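Local coordinates for beta-gamma-crystallin (PDB 4IAU), which is of unknown function but, as a two-domain beta/gamma-crystallin built from Greek-key motifs, binds a calcium ion, at residues 22-28 against 72-76; 39-43 against 89-95; 108-114 against 153-159. The contacts are given in a common frame with arbitrary orientation. Where two conformers were deposited one is given. Residue numbers count along the deposited sequence, not the author numbering.

Contact 1: 22-28 against 72-76; sequences QTNITTD and TPRSF
In the N-terminal Greek-key domain, the loop between strands 15-18 and 31-36 (22-28) runs antiparallel across 72-76, the bulged entry into strand 75-78. A single hydrogen-bonded bridge joins Q22 to F76 (CA-CA 5.4 Å): Q22 N to F76 O is 2.8 Å and F76 N to Q22 O 3.0 Å. F76 (chi1 p, chi2 -88°) lays one ring face under Q22 CB, a CH-pi contact 3.9 Å from the centroid, and brings CE1 to 4.2 Å from I25 CB. I25 is extended (-149/126) with chi1 t; its CG2 lies 3.5 Å from P73 O. R74 and S75 form a classic beta bulge facing Y42. R74, at phi/psi -111/-6, starts away from the loop, but its m, m, p side chain curls back to meet it edge-on. Water 1 links R74 NE and R74 O to I25 N; water 2 joins T27 O to P73 O. The guanidinium edge takes I25 O on NH2 (2.8 Å) and completes a salt bridge, R74 NH1 to D28 OD1 at 2.9 Å.

Contact 2: 39-43 against 89-95; sequences WIFYQ and YKHVNFG. With CA (calcium ion), chain B.
Here the two crystallin domains meet: strand 38-42 of the N-terminal domain presents two side chains to segment 89-95, the end of strand 86-89 and the turn after it in the C-terminal domain. The backbones stay well apart, I40 CA lying 7.9 Å from F94 CA and Y42 CA 8.1 Å from G95 CA, so side chains bridge the gap and only 180 Å² is buried. The turn folds tightly, with H91 N to G95 O at 2.9 Å and G95 N to V92 O at 3.2 Å; N93 (58/35) and F94 (64/28) are both left-handed. I40, in an m, t rotamer, rests CD1 against Y89 and F94, 3.6 Å from Y89 OH, 4.1 Å from Y89 CZ and 3.6 Å from F94 CB. Y42 (m, chi2 85°) reaches across with its hydroxyl, Y42 OH donating to F94 O at 2.6 Å, with F94 O near the plane of the Y42 ring; Y42 CE2 passes 4.1 Å from G95 CA. Y89 (m, chi2 -89°) turns its phenol end toward I40. F94 (m) points CB at the strand while its ring swings away. Just after Y89, away from strand 38-42, K90 O binds calcium at 2.3 Å. R77 hydrogen-bonds to both Y42 OH and F94 O, tying strand 75-78 into this interdomain interface, while I40, Y89 and F94 all pack on L117 of strand 115-118.

Contact 3: 108-114 against 153-159; sequences IDIGGVS and NDALKSM. With CA (calcium ion), chain B.
The loop 108-114 and the approach to strand 158-161 run antiparallel, close at both ends and bowed apart between. I108 opens with I108 N to K157 O at 2.9 Å, and its m, t side chain, the most covered of the contact, places CD1 4.1 Å from L156 CG and 4.0 Å from M159 CB (M159 is selenomethionine). D109 and I110 arch clear of 153-159. G111, at phi/psi 88/18, turns the chain back; G111 O accepts from water 3 (2.7 Å), and that water is itself a calcium ligand. G112 (108/106) has a conformation that calls for glycine, and a CB there would strike D154 OD1; its CA comes within 3.8 Å of D154 CA. V113 O accepts from D154 N (3.1 Å), water 4 carries V113 O on to L156 N, and water 5 links V113 N to L156 O; V113 CG1 packs 4.0 Å from L156 CD2. S114 (m) gives its proton from OG to N153 OD1 at 2.7 Å, leaving the oxygen to the metal. D154 is left-handed (64/13), its m side chain swinging over the ion. Distances to calcium are 2.5 Å from G112 O, 2.4 Å from S114 OG, 2.4 Å from D154 OD1 and 2.4 Å from water 3; K90 O adds another ligand. Beyond the site, K157 and S158 form a classic beta bulge against Y126. A carbonyl and a serine hydroxyl two residues on, joined by an aspartate from the paired Greek key, make the calcium site characteristic of beta/gamma-crystallins.

Overall arrangement
Contacts 1 and 3 occupy corresponding places in the two domains: each pairs the loop before a domain's third strand with its bulged final strand. They lie on opposite sides of the chain's centre, their own centres about 27 Å apart and nearest atoms about 15 Å. Contact 2, its centre about 5 Å from that of the chain, connects them. Toward contact 1 (centres about 13 Å apart), R74 N and S75 O approach Y42 O and Y42 N, each at 2.9 Å. Toward contact 3 (centres about 15 Å apart), Y89 O lies 2.9 Å from S114 N, and K90 joins G112, S114 and D154 around the calcium, whereas contact 1 lies away from it.

Contact 1: 22-28 against 72-76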
loop_
_atom_site.group_PDB
_atom_site.type_symbol
_atom_site.label_atom_id
_atom_site.label_comp_id
_atom_site.label_asym_id
_atom_site.label_seq_id
_atom_site.Cartn_x
_atom_site.Cartn_y
_atom_site.Cartn_z
ATOM N N GLN A 22 4.491 10.290 -3.765
ATOM C CA GLN A 22 5.530 11.185 -3.339
ATOM C C GLN A 22 6.543 10.442 -2.490
ATOM O O GLN A 22 6.276 10.145 -1.311
ATOM C CB GLN A 22 4.917 12.375 -2.556
ATOM C CG GLN A 22 3.851 13.099 -3.356
ATOM C CD GLN A 22 4.303 13.742 -4.634
ATOM O OE1 GLN A 22 5.361 14.363 -4.730
ATOM N NE2 GLN A 22 3.483 13.624 -5.679
ATOM N N THR A 23 7.694 10.104 -3.067
ATOM C CA THR A 23 8.725 9.369 -2.388
ATOM C C THR A 23 9.458 10.191 -1.357
ATOM O O THR A 23 10.078 9.651 -0.427
ATOM C CB THR A 23 9.817 8.855 -3.411
ATOM O OG1 THR A 23 10.251 10.017 -4.181
ATOM C CG2 THR A 23 9.265 7.894 -4.388
ATOM N N ASN A 24 9.454 11.506 -1.556
ATOM C CA ASN A 24 10.033 12.492 -0.632
ATOM C C ASN A 24 9.073 13.690 -0.649
ATOM O O ASN A 24 8.347 13.871 -1.628
ATOM C CB ASN A 24 11.402 12.962 -1.055
ATOM C CG ASN A 24 12.441 11.921 -1.169
ATOM O OD1 ASN A 24 13.039 11.482 -0.175
ATOM N ND2 ASN A 24 12.688 11.516 -2.401
ATOM N N ILE A 25 9.102 14.475 0.405
ATOM C CA ILE A 25 8.260 15.672 0.470
ATOM C C ILE A 25 9.045 16.674 1.301
ATOM O O ILE A 25 9.415 16.388 2.429
ATOM C CB ILE A 25 6.833 15.317 0.970
ATOM C CG1 ILE A 25 5.952 16.555 0.930
ATOM C CG2 ILE A 25 6.789 14.680 2.324
ATOM C CD1 ILE A 25 5.632 16.991 -0.470
ATOM N N THR A 26 9.275 17.874 0.782
ATOM C CA THR A 26 10.057 18.867 1.557
ATOM C C THR A 26 9.226 19.507 2.661
ATOM O O THR A 26 9.674 19.710 3.791
ATOM C CB THR A 26 10.675 19.904 0.619
ATOM O OG1 THR A 26 11.693 19.278 -0.165
ATOM C CG2 THR A 26 11.378 20.955 1.455
ATOM N N THR A 27 7.970 19.782 2.360
ATOM C CA THR A 27 7.063 20.426 3.258
ATOM C C THR A 27 6.641 19.474 4.367
ATOM O O THR A 27 6.410 18.302 4.111
ATOM C CB THR A 27 5.805 20.887 2.501
ATOM O OG1 THR A 27 6.166 21.921 1.574
ATOM C CG2 THR A 27 4.771 21.532 3.426
ATOM N N ASP A 28 6.533 19.982 5.586
ATOM C CA ASP A 28 5.994 19.252 6.727
ATOM C C ASP A 28 4.492 19.482 6.789
ATOM O O ASP A 28 4.029 20.617 7.010
ATOM C CB ASP A 28 6.622 19.693 8.022
ATOM C CG ASP A 28 8.071 19.309 8.209
ATOM O OD1 ASP A 28 8.594 18.499 7.463
ATOM O OD2 ASP A 28 8.674 19.831 9.164
ATOM N N THR A 72 4.441 13.479 11.086
ATOM C CA THR A 72 4.741 14.260 9.890
ATOM C C THR A 72 5.178 13.308 8.783
ATOM O O THR A 72 6.175 12.615 8.946
ATOM C CB THR A 72 5.919 15.203 10.170
ATOM O OG1 THR A 72 5.555 16.002 11.303
ATOM C CG2 THR A 72 6.185 16.103 8.973
ATOM N N PRO A 73 4.448 13.219 7.673
ATOM C CA PRO A 73 4.854 12.259 6.648
ATOM C C PRO A 73 6.164 12.671 5.976
ATOM O O PRO A 73 6.397 13.846 5.708
ATOM C CB PRO A 73 3.711 12.248 5.678
ATOM C CG PRO A 73 2.585 12.987 6.269
ATOM C CD PRO A 73 3.171 13.856 7.373
ATOM N N ARG A 74 6.969 11.680 5.627
ATOM C CA ARG A 74 8.115 11.884 4.738
ATOM C C ARG A 74 7.913 11.225 3.386
ATOM O O ARG A 74 8.745 11.442 2.488
ATOM C CB ARG A 74 9.427 11.450 5.398
ATOM C CG ARG A 74 9.891 12.366 6.524
ATOM C CD ARG A 74 10.730 13.538 6.027
ATOM N NE ARG A 74 10.005 14.574 5.335
ATOM C CZ ARG A 74 9.457 15.623 5.915
ATOM N NH1 ARG A 74 9.411 15.739 7.209
ATOM N NH2 ARG A 74 8.900 16.577 5.163
ATOM N N SER A 75 6.847 10.470 3.186
ATOM C CA SER A 75 6.465 9.946 1.898
ATOM C C SER A 75 5.018 9.492 2.003
ATOM O O SER A 75 4.503 9.251 3.095
ATOM C CB SER A 75 7.374 8.802 1.417
ATOM O OG SER A 75 7.381 7.700 2.301
ATOM N N PHE A 76 4.357 9.341 0.840
ATOM C CA PHE A 76 2.967 8.899 0.825
ATOM C C PHE A 76 2.628 8.541 -0.598
ATOM O O PHE A 76 3.229 9.035 -1.562
ATOM C CB PHE A 76 2.019 9.958 1.420
ATOM C CG PHE A 76 2.094 11.338 0.800
ATOM C CD1 PHE A 76 3.003 12.255 1.285
ATOM C CD2 PHE A 76 1.273 11.720 -0.245
ATOM C CE1 PHE A 76 3.054 13.538 0.733
ATOM C CE2 PHE A 76 1.345 12.979 -0.771
ATOM C CZ PHE A 76 2.235 13.905 -0.292
HETATM O O HOH W 1 10.558 13.457 2.673
HETATM O O HOH W 2 4.980 16.221 5.325
#

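Contact 2: 39-43 against 89-95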
loop_
_atom_site.group_PDB
_atom_site.type_symbol
_atom_site.label_atom_id
_atom_site.label_comp_id
_atom_site.label_asym_id
_atom_site.label_seq_id
_atom_site.Cartn_x
_atom_site.Cartn_y
_atom_site.Cartn_z
ATOM N N TRP A 39 -4.968 6.172 0.437
ATOM C CA TRP A 39 -3.604 6.589 0.499
ATOM C C TRP A 39 -2.902 6.011 1.729
ATOM O O TRP A 39 -3.519 5.818 2.761
ATOM C CB TRP A 39 -3.495 8.126 0.552
ATOM C CG TRP A 39 -3.915 8.800 -0.714
ATOM C CD1 TRP A 39 -5.186 8.918 -1.204
ATOM C CD2 TRP A 39 -3.062 9.424 -1.666
ATOM N NE1 TRP A 39 -5.173 9.601 -2.405
ATOM C CE2 TRP A 39 -3.881 9.929 -2.704
ATOM C CE3 TRP A 39 -1.667 9.662 -1.730
ATOM C CZ2 TRP A 39 -3.345 10.626 -3.806
ATOM C CZ3 TRP A 39 -1.131 10.345 -2.818
ATOM C CH2 TRP A 39 -1.987 10.813 -3.843
ATOM N N ILE A 40 -1.595 5.827 1.620
ATOM C CA ILE A 40 -0.781 5.386 2.739
ATOM C C ILE A 40 0.295 6.432 2.942
ATOM O O ILE A 40 0.925 6.912 1.987
ATOM C CB ILE A 40 -0.140 3.989 2.528
ATOM C CG1 ILE A 40 -1.137 3.013 1.943
ATOM C CG2 ILE A 40 0.426 3.486 3.854
ATOM C CD1 ILE A 40 -0.619 1.684 1.544
ATOM N N PHE A 41 0.500 6.795 4.204
ATOM C CA PHE A 41 1.453 7.790 4.666
ATOM C C PHE A 41 2.503 7.112 5.518
ATOM O O PHE A 41 2.173 6.208 6.299
ATOM C CB PHE A 41 0.768 8.917 5.444
ATOM C CG PHE A 41 -0.351 9.562 4.626
ATOM C CD1 PHE A 41 -1.603 8.938 4.603
ATOM C CD2 PHE A 41 -0.117 10.723 3.892
ATOM C CE1 PHE A 41 -2.565 9.488 3.765
ATOM C CE2 PHE A 41 -1.084 11.224 3.048
ATOM C CZ PHE A 41 -2.291 10.577 2.989
ATOM N N TYR A 42 3.764 7.575 5.400
ATOM C CA TYR A 42 4.872 6.915 6.041
ATOM C C TYR A 42 5.756 7.937 6.746
ATOM O O TYR A 42 5.994 9.029 6.235
ATOM C CB TYR A 42 5.729 6.178 5.006
ATOM C CG TYR A 42 4.951 5.200 4.156
ATOM C CD1 TYR A 42 4.290 5.614 3.017
ATOM C CD2 TYR A 42 4.860 3.854 4.494
ATOM C CE1 TYR A 42 3.558 4.742 2.243
ATOM C CE2 TYR A 42 4.155 2.939 3.713
ATOM C CZ TYR A 42 3.510 3.389 2.559
ATOM O OH TYR A 42 2.822 2.556 1.729
ATOM N N GLN A 43 6.318 7.505 7.878
ATOM C CA GLN A 43 7.196 8.371 8.659
ATOM C C GLN A 43 8.532 8.633 7.992
ATOM O O GLN A 43 9.145 9.692 8.224
ATOM C CB GLN A 43 7.372 7.708 10.045
ATOM C CG GLN A 43 8.234 8.487 10.990
ATOM C CD GLN A 43 8.227 7.890 12.363
ATOM O OE1 GLN A 43 8.172 6.651 12.520
ATOM N NE2 GLN A 43 8.280 8.731 13.365
ATOM N N TYR A 89 3.436 -5.475 -1.418
ATOM C CA TYR A 89 4.481 -4.602 -0.876
ATOM C C TYR A 89 5.638 -5.428 -0.348
ATOM O O TYR A 89 5.460 -6.526 0.222
ATOM C CB TYR A 89 3.906 -3.748 0.250
ATOM C CG TYR A 89 2.784 -2.870 -0.187
ATOM C CD1 TYR A 89 3.010 -1.592 -0.666
ATOM C CD2 TYR A 89 1.448 -3.292 -0.117
ATOM C CE1 TYR A 89 1.960 -0.758 -1.069
ATOM C CE2 TYR A 89 0.412 -2.488 -0.521
ATOM C CZ TYR A 89 0.671 -1.211 -1.005
ATOM O OH TYR A 89 -0.410 -0.448 -1.394
ATOM N N LYS A 90 6.839 -4.895 -0.544
ATOM C CA LYS A 90 8.064 -5.597 -0.129
ATOM C C LYS A 90 8.162 -5.712 1.383
ATOM O O LYS A 90 8.648 -6.710 1.898
ATOM C CB LYS A 90 9.278 -4.850 -0.665
ATOM C CG LYS A 90 10.596 -5.522 -0.332
ATOM C CD LYS A 90 11.793 -4.783 -0.875
ATOM C CE LYS A 90 13.074 -5.505 -0.591
ATOM N NZ LYS A 90 14.249 -4.699 -1.071
ATOM N N HIS A 91 7.728 -4.708 2.141
ATOM C CA HIS A 91 7.865 -4.714 3.595
ATOM C C HIS A 91 6.499 -4.920 4.257
ATOM O O HIS A 91 5.453 -4.702 3.635
ATOM C CB HIS A 91 8.495 -3.452 4.096
ATOM C CG HIS A 91 9.821 -3.161 3.544
ATOM N ND1 HIS A 91 10.773 -4.129 3.367
ATOM C CD2 HIS A 91 10.327 -2.014 3.091
ATOM C CE1 HIS A 91 11.845 -3.565 2.835
ATOM N NE2 HIS A 91 11.623 -2.279 2.659
ATOM N N VAL A 92 6.563 -5.342 5.506
ATOM C CA VAL A 92 5.362 -5.332 6.334
ATOM C C VAL A 92 4.798 -3.906 6.354
ATOM O O VAL A 92 5.465 -2.914 6.060
ATOM C CB VAL A 92 5.622 -5.828 7.747
ATOM C CG1 VAL A 92 6.051 -7.296 7.766
ATOM C CG2 VAL A 92 6.634 -4.945 8.512
ATOM N N ASN A 93 3.510 -3.807 6.707
ATOM C CA ASN A 93 2.887 -2.506 6.903
ATOM C C ASN A 93 2.992 -1.639 5.642
ATOM O O ASN A 93 3.127 -0.429 5.670
ATOM C CB ASN A 93 3.460 -1.754 8.083
ATOM C CG ASN A 93 3.315 -2.544 9.379
ATOM O OD1 ASN A 93 2.376 -3.307 9.553
ATOM N ND2 ASN A 93 4.300 -2.371 10.249
ATOM N N PHE A 94 2.905 -2.318 4.495
ATOM C CA PHE A 94 2.759 -1.666 3.203
ATOM C C PHE A 94 3.961 -0.834 2.855
ATOM O O PHE A 94 3.857 0.149 2.078
ATOM C CB PHE A 94 1.438 -0.888 3.082
ATOM C CG PHE A 94 0.330 -1.663 3.716
ATOM C CD1 PHE A 94 -0.014 -2.939 3.230
ATOM C CD2 PHE A 94 -0.353 -1.200 4.820
ATOM C CE1 PHE A 94 -0.945 -3.709 3.874
ATOM C CE2 PHE A 94 -1.284 -1.960 5.453
ATOM C CZ PHE A 94 -1.587 -3.238 4.974
ATOM N N GLY A 95 5.148 -1.192 3.355
ATOM C CA GLY A 95 6.327 -0.436 3.056
ATOM C C GLY A 95 7.071 -0.923 1.837
ATOM O O GLY A 95 6.898 -2.020 1.353
HETATM CA CA CA B . 9.917 -8.546 2.396
HETATM O O HOH W 3 12.039 -8.310 1.417
#

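Contact 3: 108-114 against 153-159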
loop_
_atom_site.group_PDB
_atom_site.type_symbol
_atom_site.label_atom_id
_atom_site.label_comp_id
_atom_site.label_asym_id
_atom_site.label_seq_id
_atom_site.Cartn_x
_atom_site.Cartn_y
_atom_site.Cartn_z
ATOM N N ILE A 108 6.005 -12.971 -9.578
ATOM C CA ILE A 108 6.187 -11.822 -8.698
ATOM C C ILE A 108 7.625 -11.787 -8.221
ATOM O O ILE A 108 8.126 -12.782 -7.674
ATOM C CB ILE A 108 5.230 -11.924 -7.513
ATOM C CG1 ILE A 108 3.789 -11.912 -7.972
ATOM C CG2 ILE A 108 5.526 -10.844 -6.461
ATOM C CD1 ILE A 108 2.794 -12.462 -7.018
ATOM N N ASP A 109 8.312 -10.674 -8.398
ATOM C CA ASP A 109 9.711 -10.521 -8.109
ATOM C C ASP A 109 9.993 -9.095 -7.581
ATOM O O ASP A 109 10.532 -8.295 -8.335
ATOM C CB ASP A 109 10.539 -10.879 -9.375
ATOM C CG ASP A 109 12.026 -11.067 -9.162
ATOM O OD1 ASP A 109 12.549 -10.800 -8.053
ATOM O OD2 ASP A 109 12.703 -11.443 -10.157
ATOM N N ILE A 110 9.687 -8.787 -6.329
ATOM C CA ILE A 110 9.867 -7.452 -5.722
ATOM C C ILE A 110 10.869 -7.508 -4.564
ATOM O O ILE A 110 10.977 -6.506 -3.830
ATOM C CB ILE A 110 8.567 -6.799 -5.275
ATOM C CG1 ILE A 110 7.883 -7.482 -4.139
ATOM C CG2 ILE A 110 7.673 -6.618 -6.502
ATOM C CD1 ILE A 110 6.644 -6.712 -3.600
ATOM N N GLY A 111 11.620 -8.573 -4.432
ATOM C CA GLY A 111 12.581 -8.685 -3.340
ATOM C C GLY A 111 11.950 -9.267 -2.109
ATOM O O GLY A 111 12.598 -9.183 -1.050
ATOM N N GLY A 112 10.816 -9.919 -2.234
ATOM C CA GLY A 112 10.208 -10.669 -1.140
ATOM C C GLY A 112 8.969 -9.956 -0.612
ATOM O O GLY A 112 9.043 -8.931 0.084
ATOM N N VAL A 113 7.805 -10.483 -0.930
ATOM C CA VAL A 113 6.537 -9.874 -0.533
ATOM C C VAL A 113 6.316 -10.061 0.961
ATOM O O VAL A 113 6.406 -11.181 1.463
ATOM C CB VAL A 113 5.349 -10.495 -1.289
ATOM C CG1 VAL A 113 4.025 -9.941 -0.773
ATOM C CG2 VAL A 113 5.488 -10.254 -2.788
ATOM N N SER A 114 5.947 -8.985 1.656
ATOM C CA SER A 114 5.627 -9.045 3.060
ATOM C C SER A 114 4.282 -8.449 3.490
ATOM O O SER A 114 3.932 -8.616 4.650
ATOM C CB SER A 114 6.742 -8.413 3.910
ATOM O OG SER A 114 7.987 -9.055 3.672
ATOM N N ASN A 153 6.810 -15.460 4.908
ATOM C CA ASN A 153 7.385 -14.178 4.559
ATOM C C ASN A 153 8.328 -14.340 3.368
ATOM O O ASN A 153 9.092 -15.317 3.281
ATOM C CB ASN A 153 8.130 -13.550 5.732
ATOM C CG ASN A 153 8.535 -12.135 5.470
ATOM O OD1 ASN A 153 7.680 -11.330 5.021
ATOM N ND2 ASN A 153 9.772 -11.784 5.711
ATOM N N ASP A 154 8.292 -13.390 2.449
ATOM C CA ASP A 154 9.160 -13.347 1.273
ATOM C C ASP A 154 8.927 -14.512 0.317
ATOM O O ASP A 154 9.720 -14.626 -0.594
ATOM C CB ASP A 154 10.628 -13.168 1.690
ATOM C CG ASP A 154 10.844 -11.846 2.386
ATOM O OD1 ASP A 154 10.050 -10.916 2.190
ATOM O OD2 ASP A 154 11.890 -11.691 3.092
ATOM N N ALA A 155 7.902 -15.264 0.420
ATOM C CA ALA A 155 7.668 -16.454 -0.374
ATOM C C ALA A 155 6.650 -16.358 -1.477
ATOM O O ALA A 155 6.611 -17.242 -2.349
ATOM C CB ALA A 155 7.321 -17.623 0.554
ATOM N N LEU A 156 5.789 -15.351 -1.482
ATOM C CA LEU A 156 4.748 -15.276 -2.496
ATOM C C LEU A 156 5.370 -15.103 -3.871
ATOM O O LEU A 156 6.068 -14.089 -4.089
ATOM C CB LEU A 156 3.798 -14.136 -2.178
ATOM C CG LEU A 156 2.628 -13.936 -3.145
ATOM C CD1 LEU A 156 1.676 -15.127 -3.084
ATOM C CD2 LEU A 156 1.887 -12.655 -2.832
ATOM N N LYS A 157 5.084 -15.990 -4.799
ATOM C CA LYS A 157 5.664 -15.992 -6.122
ATOM C C LYS A 157 4.672 -15.884 -7.247
ATOM O O LYS A 157 5.064 -15.462 -8.364
ATOM C CB LYS A 157 6.567 -17.212 -6.316
ATOM C CG LYS A 157 7.926 -17.043 -5.685
ATOM C CD LYS A 157 8.820 -18.278 -5.978
ATOM C CE LYS A 157 10.254 -18.057 -5.530
ATOM N NZ LYS A 157 10.407 -17.796 -4.071
ATOM N N SER A 158 3.416 -16.248 -7.084
ATOM C CA SER A 158 2.414 -16.043 -8.085
ATOM C C SER A 158 1.061 -15.902 -7.413
ATOM O O SER A 158 0.876 -16.373 -6.269
ATOM C CB SER A 158 2.399 -17.118 -9.163
ATOM O OG SER A 158 2.170 -18.412 -8.664
HETATM N N MSE A 159 0.127 -15.233 -8.091
HETATM C CA MSE A 159 -1.168 -14.906 -7.516
HETATM C C MSE A 159 -2.162 -14.857 -8.647
HETATM O O MSE A 159 -2.031 -14.061 -9.549
HETATM C CB MSE A 159 -1.050 -13.618 -6.692
HETATM C CG MSE A 159 -2.274 -13.230 -5.910
HETATM SE SE MSE A 159 -1.791 -11.848 -4.639
HETATM C CE MSE A 159 -3.506 -11.048 -4.417
HETATM CA CA CA B . 9.917 -8.546 2.396
HETATM O O HOH W 3 12.039 -8.310 1.417
HETATM O O HOH W 4 5.275 -13.677 0.861
HETATM O O HOH W 5 7.897 -12.799 -2.673
#